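PDB 2A03: Fe-superoxide dismutase homolog from Plasmodium berghei, which converts superoxide radicals to hydrogen peroxide and oxygen at a metal centre, probably an iron site by nature, occupied here by manganese. Local coordinates for residues N21-H26 and D87-N92; H26-T31 and Y172-R177; G42-L47 and A77-H82. All coordinates share one frame; numbering follows the deposited sequence.

Contact 1: residues N21-H26 and D87-N92. With ZN (zinc ion), chain D.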
loop_
_atom_site.group_PDB
_atom_site.type_symbol
_atom_site.label_atom_id
_atom_site.label_comp_id
_atom_site.label_asym_id
_atom_site.label_seq_id
_atom_site.Cartn_x
_atom_site.Cartn_y
_atom_site.Cartn_z
ATOM N N ASN A 21 -0.766 22.648 9.487
ATOM C CA ASN A 21 0.648 22.961 9.168
ATOM C C ASN A 21 1.597 22.884 10.367
ATOM O O ASN A 21 2.739 23.369 10.310
ATOM C CB ASN A 21 0.782 24.319 8.488
ATOM C CG ASN A 21 0.509 25.479 9.442
ATOM O OD1 ASN A 21 -0.240 25.338 10.411
ATOM N ND2 ASN A 21 1.123 26.623 9.174
ATOM N N ALA A 22 1.158 22.230 11.439
ATOM C CA ALA A 22 1.945 22.227 12.662
ATOM C C ALA A 22 3.123 21.267 12.589
ATOM O O ALA A 22 4.031 21.370 13.406
ATOM C CB ALA A 22 1.082 21.883 13.850
ATOM N N LEU A 23 3.105 20.335 11.638
ATOM C CA LEU A 23 4.159 19.319 11.541
ATOM C C LEU A 23 5.159 19.550 10.397
ATOM O O LEU A 23 6.080 18.746 10.238
ATOM C CB LEU A 23 3.556 17.908 11.400
ATOM C CG LEU A 23 2.425 17.527 12.367
ATOM C CD1 LEU A 23 2.055 16.059 12.204
ATOM C CD2 LEU A 23 2.772 17.826 13.806
ATOM N N SER A 24 4.989 20.635 9.626
ATOM C CA SER A 24 5.909 20.935 8.543
ATOM C C SER A 24 7.223 21.427 9.127
ATOM O O SER A 24 7.227 22.000 10.213
ATOM C CB SER A 24 5.319 21.961 7.569
ATOM O OG SER A 24 5.202 23.274 8.115
ATOM N N PRO A 25 8.348 21.216 8.399
ATOM C CA PRO A 25 8.458 20.586 7.073
ATOM C C PRO A 25 8.492 19.063 7.133
ATOM O O PRO A 25 8.551 18.424 6.086
ATOM C CB PRO A 25 9.815 21.070 6.579
ATOM C CG PRO A 25 10.628 21.123 7.847
ATOM C CD PRO A 25 9.669 21.636 8.902
ATOM N N HIS A 26 8.459 18.496 8.338
ATOM C CA HIS A 26 8.568 17.065 8.508
ATOM C C HIS A 26 7.426 16.312 7.823
ATOM O O HIS A 26 7.669 15.388 7.044
ATOM C CB HIS A 26 8.593 16.739 9.987
ATOM C CG HIS A 26 9.554 17.586 10.751
ATOM N ND1 HIS A 26 10.889 17.673 10.418
ATOM C CD2 HIS A 26 9.367 18.424 11.798
ATOM C CE1 HIS A 26 11.487 18.496 11.256
ATOM N NE2 HIS A 26 10.588 18.959 12.104
ATOM N N ASP A 87 -2.123 11.269 17.409
ATOM C CA ASP A 87 -1.777 11.442 18.823
ATOM C C ASP A 87 -0.328 11.076 19.117
ATOM O O ASP A 87 0.228 11.527 20.100
ATOM C CB ASP A 87 -2.712 10.625 19.733
ATOM C CG ASP A 87 -4.156 11.102 19.686
ATOM O OD1 ASP A 87 -4.403 12.196 19.169
ATOM O OD2 ASP A 87 -5.052 10.373 20.157
ATOM N N SER A 88 0.265 10.255 18.258
ATOM C CA SER A 88 1.654 9.847 18.388
ATOM C C SER A 88 2.617 10.936 17.924
ATOM O O SER A 88 3.838 10.804 18.079
ATOM C CB SER A 88 1.908 8.557 17.589
ATOM O OG SER A 88 1.349 7.413 18.227
ATOM N N MET A 89 2.066 12.018 17.377
ATOM C CA MET A 89 2.867 13.118 16.867
ATOM C C MET A 89 2.397 14.441 17.420
ATOM O O MET A 89 1.334 14.537 18.012
ATOM C CB MET A 89 2.790 13.175 15.340
ATOM C CG MET A 89 3.380 11.972 14.649
ATOM S SD MET A 89 3.320 12.158 12.853
ATOM C CE MET A 89 1.565 12.173 12.552
ATOM N N GLY A 90 3.189 15.472 17.191
ATOM C CA GLY A 90 2.833 16.821 17.624
ATOM C C GLY A 90 3.919 17.850 17.322
ATOM O O GLY A 90 5.063 17.502 16.974
ATOM N N PRO A 91 3.556 19.131 17.411
ATOM C CA PRO A 91 4.543 20.202 17.362
ATOM C C PRO A 91 5.323 20.275 18.666
ATOM O O PRO A 91 4.884 19.730 19.673
ATOM C CB PRO A 91 3.691 21.444 17.159
ATOM C CG PRO A 91 2.376 21.123 17.734
ATOM C CD PRO A 91 2.183 19.645 17.530
ATOM N N ASN A 92 6.476 20.924 18.663
ATOM C CA ASN A 92 7.291 21.027 19.890
ATOM C C ASN A 92 7.525 19.676 20.554
ATOM O O ASN A 92 7.556 19.581 21.772
ATOM C CB ASN A 92 6.722 21.997 20.929
ATOM C CG ASN A 92 7.710 22.262 22.090
ATOM O OD1 ASN A 92 8.940 22.196 21.917
ATOM N ND2 ASN A 92 7.171 22.553 23.272
HETATM ZN ZN ZN D . 10.683 20.201 14.085
HETATM O O HOH W 1 11.039 18.873 16.163
HETATM O O HOH W 2 12.874 19.945 13.508
#
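Leu23 sets its CD2 methyl over one face of the Gly90-Pro91 peptide, almost straight above Gly90 C at 3.7 Å. The other flat group is the imidazole of His26: Pro25 CD covers the centre of one face at 4.2 Å, and a water lies at the ring edge, in plane. That water and a second one share the zinc ion with His26 NE2, which binds the metal at 2.3 Å. The zinc sits beside this contact and takes nothing from the 87-92 loop. What crosses to that loop is apolar. The two methyls of Leu23 divide the work, since CD1 points to Met89 CE at 3.9 Å while CD2 takes the peptide. The Met89 and Leu23 side chains cross at about a right angle, and the bend at chi3 of Met89 (-65°) lays its SD-CE bond across the end of Leu23, with CE nearest. At the outer end Ala22 CB comes within 4.2 Å of Pro91 CG, and Ala22 O lies near Pro91 CB. Leu32 of helix 29-51 also packs on Leu23, and Trp187 and Ile27 touch Met89, whose side chain is about 7 Å from that of the metal ligand His35. The arrangement belongs to the alpha-hairpin domain of iron/manganese superoxide dismutases: the loop entering helix 29-51 is pressed against the chain leaving helix 70-87, closing the open end of the hairpin, where helix 29-51 begins and helix 70-87 finishes.

Contact 2: residues H26-T31 and Y172-R177. With ZN (zinc ion), chain D.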
loop_
_atom_site.group_PDB
_atom_site.type_symbol
_atom_site.label_atom_id
_atom_site.label_comp_id
_atom_site.label_asym_id
_atom_site.label_seq_id
_atom_site.Cartn_x
_atom_site.Cartn_y
_atom_site.Cartn_z
ATOM N N HIS A 26 8.459 18.496 8.338
ATOM C CA HIS A 26 8.568 17.065 8.508
ATOM C C HIS A 26 7.426 16.312 7.823
ATOM O O HIS A 26 7.669 15.388 7.044
ATOM C CB HIS A 26 8.593 16.739 9.987
ATOM C CG HIS A 26 9.554 17.586 10.751
ATOM N ND1 HIS A 26 10.889 17.673 10.418
ATOM C CD2 HIS A 26 9.367 18.424 11.798
ATOM C CE1 HIS A 26 11.487 18.496 11.256
ATOM N NE2 HIS A 26 10.588 18.959 12.104
ATOM N N ILE A 27 6.192 16.690 8.152
ATOM C CA ILE A 27 5.032 16.293 7.362
ATOM C C ILE A 27 4.341 17.597 6.921
ATOM O O ILE A 27 4.048 18.487 7.741
ATOM C CB ILE A 27 4.089 15.326 8.116
ATOM C CG1 ILE A 27 4.834 14.029 8.477
ATOM C CG2 ILE A 27 2.874 14.958 7.266
ATOM C CD1 ILE A 27 4.125 13.164 9.519
ATOM N N SER A 28 4.133 17.726 5.616
ATOM C CA SER A 28 3.563 18.951 5.077
ATOM C C SER A 28 2.078 19.166 5.423
ATOM O O SER A 28 1.332 18.230 5.754
ATOM C CB SER A 28 3.762 19.026 3.558
ATOM O OG SER A 28 2.806 18.248 2.881
ATOM N N GLU A 29 1.690 20.431 5.341
ATOM C CA GLU A 29 0.307 20.860 5.444
ATOM C C GLU A 29 -0.582 20.143 4.446
ATOM O O GLU A 29 -1.655 19.648 4.814
ATOM C CB GLU A 29 0.211 22.361 5.236
ATOM C CG GLU A 29 -1.135 22.922 5.573
ATOM C CD GLU A 29 -1.281 24.361 5.124
ATOM O OE1 GLU A 29 -1.346 24.615 3.894
ATOM O OE2 GLU A 29 -1.335 25.238 5.999
ATOM N N GLU A 30 -0.130 20.063 3.201
ATOM C CA GLU A 30 -0.874 19.341 2.193
ATOM C C GLU A 30 -1.071 17.859 2.561
ATOM O O GLU A 30 -2.162 17.307 2.370
ATOM C CB GLU A 30 -0.200 19.471 0.832
ATOM C CG GLU A 30 -0.908 18.704 -0.281
ATOM C CD GLU A 30 -0.218 18.855 -1.623
ATOM O OE1 GLU A 30 0.850 19.516 -1.677
ATOM O OE2 GLU A 30 -0.759 18.311 -2.620
ATOM N N THR A 31 -0.036 17.217 3.097
ATOM C CA THR A 31 -0.165 15.827 3.513
ATOM C C THR A 31 -1.229 15.687 4.595
ATOM O O THR A 31 -2.116 14.849 4.488
ATOM C CB THR A 31 1.180 15.231 3.981
ATOM O OG1 THR A 31 2.009 14.994 2.844
ATOM C CG2 THR A 31 0.999 13.897 4.701
ATOM N N TYR A 172 3.273 9.644 3.072
ATOM C CA TYR A 172 4.511 10.354 2.717
ATOM C C TYR A 172 4.718 10.700 1.243
ATOM O O TYR A 172 5.620 11.453 0.917
ATOM C CB TYR A 172 5.724 9.568 3.242
ATOM C CG TYR A 172 5.909 8.174 2.658
ATOM C CD1 TYR A 172 6.595 7.975 1.447
ATOM C CD2 TYR A 172 5.423 7.049 3.331
ATOM C CE1 TYR A 172 6.766 6.692 0.931
ATOM C CE2 TYR A 172 5.589 5.782 2.829
ATOM C CZ TYR A 172 6.271 5.595 1.636
ATOM O OH TYR A 172 6.430 4.314 1.155
ATOM N N TYR A 173 3.891 10.182 0.347
ATOM C CA TYR A 173 4.163 10.347 -1.070
ATOM C C TYR A 173 4.138 11.793 -1.521
ATOM O O TYR A 173 4.894 12.174 -2.413
ATOM C CB TYR A 173 3.217 9.500 -1.950
ATOM C CG TYR A 173 3.989 8.939 -3.117
ATOM C CD1 TYR A 173 4.754 7.781 -2.964
ATOM C CD2 TYR A 173 4.037 9.615 -4.338
ATOM C CE1 TYR A 173 5.503 7.288 -4.007
ATOM C CE2 TYR A 173 4.785 9.131 -5.387
ATOM C CZ TYR A 173 5.515 7.971 -5.221
ATOM O OH TYR A 173 6.252 7.488 -6.255
ATOM N N ILE A 174 3.263 12.601 -0.932
ATOM C CA ILE A 174 3.188 14.013 -1.320
ATOM C C ILE A 174 4.532 14.717 -1.101
ATOM O O ILE A 174 4.974 15.508 -1.948
ATOM C CB ILE A 174 2.078 14.768 -0.562
ATOM C CG1 ILE A 174 0.702 14.285 -1.028
ATOM C CG2 ILE A 174 2.205 16.259 -0.803
ATOM C CD1 ILE A 174 -0.404 14.688 -0.136
ATOM N N ASP A 175 5.177 14.422 0.024
ATOM C CA ASP A 175 6.374 15.161 0.416
ATOM C C ASP A 175 7.674 14.484 0.035
ATOM O O ASP A 175 8.666 15.169 -0.183
ATOM C CB ASP A 175 6.373 15.416 1.921
ATOM C CG ASP A 175 5.085 16.038 2.388
ATOM O OD1 ASP A 175 4.561 16.868 1.609
ATOM O OD2 ASP A 175 4.595 15.676 3.498
ATOM N N TYR A 176 7.677 13.151 -0.039
ATOM C CA TYR A 176 8.932 12.409 -0.216
ATOM C C TYR A 176 8.922 11.397 -1.364
ATOM O O TYR A 176 9.956 10.837 -1.677
ATOM C CB TYR A 176 9.287 11.686 1.088
ATOM C CG TYR A 176 9.422 12.614 2.248
ATOM C CD1 TYR A 176 10.544 13.445 2.362
ATOM C CD2 TYR A 176 8.433 12.696 3.223
ATOM C CE1 TYR A 176 10.692 14.302 3.426
ATOM C CE2 TYR A 176 8.568 13.563 4.301
ATOM C CZ TYR A 176 9.702 14.362 4.394
ATOM O OH TYR A 176 9.852 15.240 5.446
ATOM N N ARG A 177 7.756 11.196 -1.990
ATOM C CA ARG A 177 7.554 10.143 -3.001
ATOM C C ARG A 177 8.003 8.797 -2.485
ATOM O O ARG A 177 7.572 8.368 -1.440
ATOM C CB ARG A 177 8.325 10.409 -4.293
ATOM C CG ARG A 177 8.334 11.807 -4.762
ATOM C CD ARG A 177 7.005 12.298 -4.948
ATOM N NE ARG A 177 6.951 13.195 -6.081
ATOM C CZ ARG A 177 5.901 13.961 -6.329
ATOM N NH1 ARG A 177 4.855 13.916 -5.483
ATOM N NH2 ARG A 177 5.895 14.757 -7.403
HETATM ZN ZN ZN D . 10.683 20.201 14.085
HETATM O O HOH W 3 1.987 12.327 1.501
HETATM O O HOH W 1 11.039 18.873 16.163
HETATM O O HOH W 2 12.874 19.945 13.508
#
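Asp175 OD2 is gripped from both faces of its carboxylate, by Ser28 N at 3.0 Å on one and by Thr31 OG1 at 2.8 Å on the other. The Ser28 bond is nearly straight, 168° at the hydrogen, yet both donors stand well out of the plane, about 49° each, on opposite sides. OD1 has its own donor, Ser28 OG at 2.6 Å, arriving on the syn side close to the plane. Three bonds therefore hold the carboxylate and fix its rotation. Ser28 works in two directions. With OG lodged between its backbone N and carbonyl carbon (chi1 80°), its hydroxyl donates to Asp175 OD1 and accepts from Thr31 N at 3.0 Å, as the N-cap of helix 29-51. Thr31 OG1 likewise accepts from a water, which in turn accepts from Ile174 N at the start of the short helix 173-176. Alongside, Ile174 CG2 packs on the carboxylate of Glu30, 3.6 Å from OE1; Glu30 OE2 forms a salt bridge with Arg177 of the second subunit. At the far end Tyr176 OH donates to His26 O at 2.7 Å, the carbonyl oxygen lying at the edge of the phenol ring. The contact thus joins the N-terminus of the hairpin helix to the segment just after the metal ligand His170, close to the dimer interface. An aspartate with three donors beside a helix N-terminus is probably held ionised, its negative charge favourably placed against the helix dipole.

Contact 3: residues G42-L47 and A77-H82. With MN (manganese (II) ion), chain C.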
loop_
_atom_site.group_PDB
_atom_site.type_symbol
_atom_site.label_atom_id
_atom_site.label_comp_id
_atom_site.label_asym_id
_atom_site.label_seq_id
_atom_site.Cartn_x
_atom_site.Cartn_y
_atom_site.Cartn_z
ATOM N N GLY A 42 -12.531 9.644 5.230
ATOM C CA GLY A 42 -13.122 8.649 4.352
ATOM C C GLY A 42 -13.361 7.325 5.053
ATOM O O GLY A 42 -14.326 6.638 4.752
ATOM N N TYR A 43 -12.477 6.940 5.972
ATOM C CA TYR A 43 -12.667 5.690 6.689
ATOM C C TYR A 43 -13.879 5.815 7.597
ATOM O O TYR A 43 -14.677 4.884 7.726
ATOM C CB TYR A 43 -11.416 5.285 7.490
ATOM C CG TYR A 43 -10.209 4.866 6.658
ATOM C CD1 TYR A 43 -10.288 3.826 5.728
ATOM C CD2 TYR A 43 -8.991 5.500 6.819
ATOM C CE1 TYR A 43 -9.191 3.449 4.987
ATOM C CE2 TYR A 43 -7.878 5.139 6.077
ATOM C CZ TYR A 43 -7.976 4.115 5.167
ATOM O OH TYR A 43 -6.841 3.747 4.464
ATOM N N VAL A 44 -14.049 6.978 8.205
ATOM C CA VAL A 44 -15.230 7.227 9.034
ATOM C C VAL A 44 -16.496 7.169 8.173
ATOM O O VAL A 44 -17.471 6.495 8.508
ATOM C CB VAL A 44 -15.127 8.589 9.742
ATOM C CG1 VAL A 44 -16.372 8.863 10.590
ATOM C CG2 VAL A 44 -13.858 8.643 10.612
ATOM N N ASN A 45 -16.482 7.859 7.044
ATOM C CA ASN A 45 -17.654 7.913 6.201
ATOM C C ASN A 45 -18.003 6.532 5.635
ATOM O O ASN A 45 -19.180 6.158 5.560
ATOM C CB ASN A 45 -17.432 8.907 5.074
ATOM C CG ASN A 45 -17.287 10.341 5.568
ATOM O OD1 ASN A 45 -17.632 10.673 6.708
ATOM N ND2 ASN A 45 -16.767 11.203 4.695
ATOM N N LYS A 46 -16.986 5.773 5.234
ATOM C CA LYS A 46 -17.229 4.459 4.665
ATOM C C LYS A 46 -17.726 3.477 5.730
ATOM O O LYS A 46 -18.621 2.678 5.472
ATOM C CB LYS A 46 -15.972 3.925 3.974
ATOM N N LEU A 47 -17.145 3.532 6.922
ATOM C CA LEU A 47 -17.641 2.720 8.022
ATOM C C LEU A 47 -19.128 2.970 8.265
ATOM O O LEU A 47 -19.923 2.040 8.301
ATOM C CB LEU A 47 -16.876 3.013 9.316
ATOM C CG LEU A 47 -17.374 2.185 10.514
ATOM C CD1 LEU A 47 -17.374 0.686 10.197
ATOM C CD2 LEU A 47 -16.566 2.442 11.755
ATOM N N ALA A 77 -10.739 -0.156 11.956
ATOM C CA ALA A 77 -9.367 -0.239 12.408
ATOM C C ALA A 77 -8.557 0.942 11.903
ATOM O O ALA A 77 -7.768 1.501 12.647
ATOM C CB ALA A 77 -8.752 -1.512 11.949
ATOM N N GLN A 78 -8.764 1.330 10.646
ATOM C CA GLN A 78 -8.031 2.467 10.087
ATOM C C GLN A 78 -8.422 3.763 10.774
ATOM O O GLN A 78 -7.588 4.656 10.927
ATOM C CB GLN A 78 -8.207 2.573 8.553
ATOM C CG GLN A 78 -7.397 1.511 7.765
ATOM C CD GLN A 78 -5.879 1.737 7.839
ATOM O OE1 GLN A 78 -5.227 1.352 8.808
ATOM N NE2 GLN A 78 -5.317 2.363 6.802
ATOM N N ILE A 79 -9.676 3.874 11.198
ATOM C CA ILE A 79 -10.093 5.049 11.960
ATOM C C ILE A 79 -9.265 5.117 13.253
ATOM O O ILE A 79 -8.693 6.161 13.590
ATOM C CB ILE A 79 -11.598 5.015 12.319
ATOM C CG1 ILE A 79 -12.474 5.004 11.064
ATOM C CG2 ILE A 79 -11.958 6.205 13.199
ATOM C CD1 ILE A 79 -13.962 4.768 11.344
ATOM N N TRP A 80 -9.211 3.994 13.963
ATOM C CA TRP A 80 -8.503 3.910 15.234
ATOM C C TRP A 80 -7.008 4.130 15.036
ATOM O O TRP A 80 -6.382 4.874 15.781
ATOM C CB TRP A 80 -8.748 2.545 15.913
ATOM C CG TRP A 80 -8.261 2.527 17.320
ATOM C CD1 TRP A 80 -8.985 2.832 18.440
ATOM C CD2 TRP A 80 -6.922 2.237 17.775
ATOM N NE1 TRP A 80 -8.191 2.745 19.547
ATOM C CE2 TRP A 80 -6.919 2.394 19.168
ATOM C CE3 TRP A 80 -5.737 1.882 17.134
ATOM C CZ2 TRP A 80 -5.781 2.188 19.940
ATOM C CZ3 TRP A 80 -4.612 1.684 17.885
ATOM C CH2 TRP A 80 -4.636 1.843 19.283
ATOM N N ASN A 81 -6.442 3.447 14.042
ATOM C CA ASN A 81 -5.019 3.559 13.737
ATOM C C ASN A 81 -4.610 5.019 13.441
ATOM O O ASN A 81 -3.605 5.500 13.957
ATOM C CB ASN A 81 -4.634 2.669 12.552
ATOM C CG ASN A 81 -4.835 1.178 12.817
ATOM O OD1 ASN A 81 -4.908 0.729 13.966
ATOM N ND2 ASN A 81 -4.931 0.399 11.725
ATOM N N HIS A 82 -5.385 5.717 12.613
ATOM C CA HIS A 82 -5.050 7.096 12.254
ATOM C C HIS A 82 -5.171 8.048 13.415
ATOM O O HIS A 82 -4.303 8.884 13.607
ATOM C CB HIS A 82 -5.879 7.587 11.083
ATOM C CG HIS A 82 -5.411 7.029 9.787
ATOM N ND1 HIS A 82 -5.811 5.792 9.330
ATOM C CD2 HIS A 82 -4.523 7.505 8.883
ATOM C CE1 HIS A 82 -5.198 5.537 8.188
ATOM N NE2 HIS A 82 -4.402 6.556 7.901
HETATM MN MN MN C . -2.755 6.623 6.639
HETATM O O HOH W 4 -2.936 4.319 6.607
#
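Tyr43 carries CG anti to the carbonyl carbon (chi1 -69°), which brings its ring face against Gln78 CB; the bend at Gln78 chi2 (-69°) then carries CG and the amide on across the ring. Gln78 CB sits over the centre of the Tyr43 face, a CH-pi contact at 3.4 Å. The amide reaches the hydroxyl: Gln78 NE2 donates to Tyr43 OH at 3.1 Å, nearly straight and in the amide plane. The same nitrogen also donates to the water bound to manganese, while Gln78 OE1 takes a bond from Asn81 ND2, which fixes which end of the amide faces the metal. His82 approaches the tyrosine obliquely, CE1 to Tyr43 CE2 at 3.4 Å. Its ND1 donates to Gln78 O at 2.6 Å, one turn back on its own helix, and so leaves NE2 aimed at manganese, 2.1 Å away. Further out Ile79 CD1 wedges against Leu47 CD2 at 3.5 Å, with Val44 beside it, closing the apolar side of two nearly antiparallel helices (152°). Phe127 of the second subunit packs on both Tyr43 and Gln78. The metal shell is completed by His35, Asp166 and His170. A glutamine supplied by the alpha-hairpin domain is the iron-type arrangement of this family, and its N-H pointed at the metal-bound solvent probably helps set the solvent's protonation and the redox potential of the centre.

How the contacts relate
Contacts 1 and 2 share His26 and the zinc it binds, with centres 12 Å apart; their segments alternate along the chain and touch where Met89 SD lies 3.6 Å from Ile27 CD1. Contact 3 is nested within the loops closed by both, about 20 Å from contact 2 and 21 Å from contact 1, centre to centre, and its helices run on to the other contacts: 29-51 begins in contact 2 and 70-87 leads into contact 1. The three contacts lie at different removes from the manganese: contact 3 supplies its ligand His82, whereas the Met89 and Thr31 side chains stay about 9 Å and 8 Å from the ion. Contacts 2 and 3 both meet the second subunit.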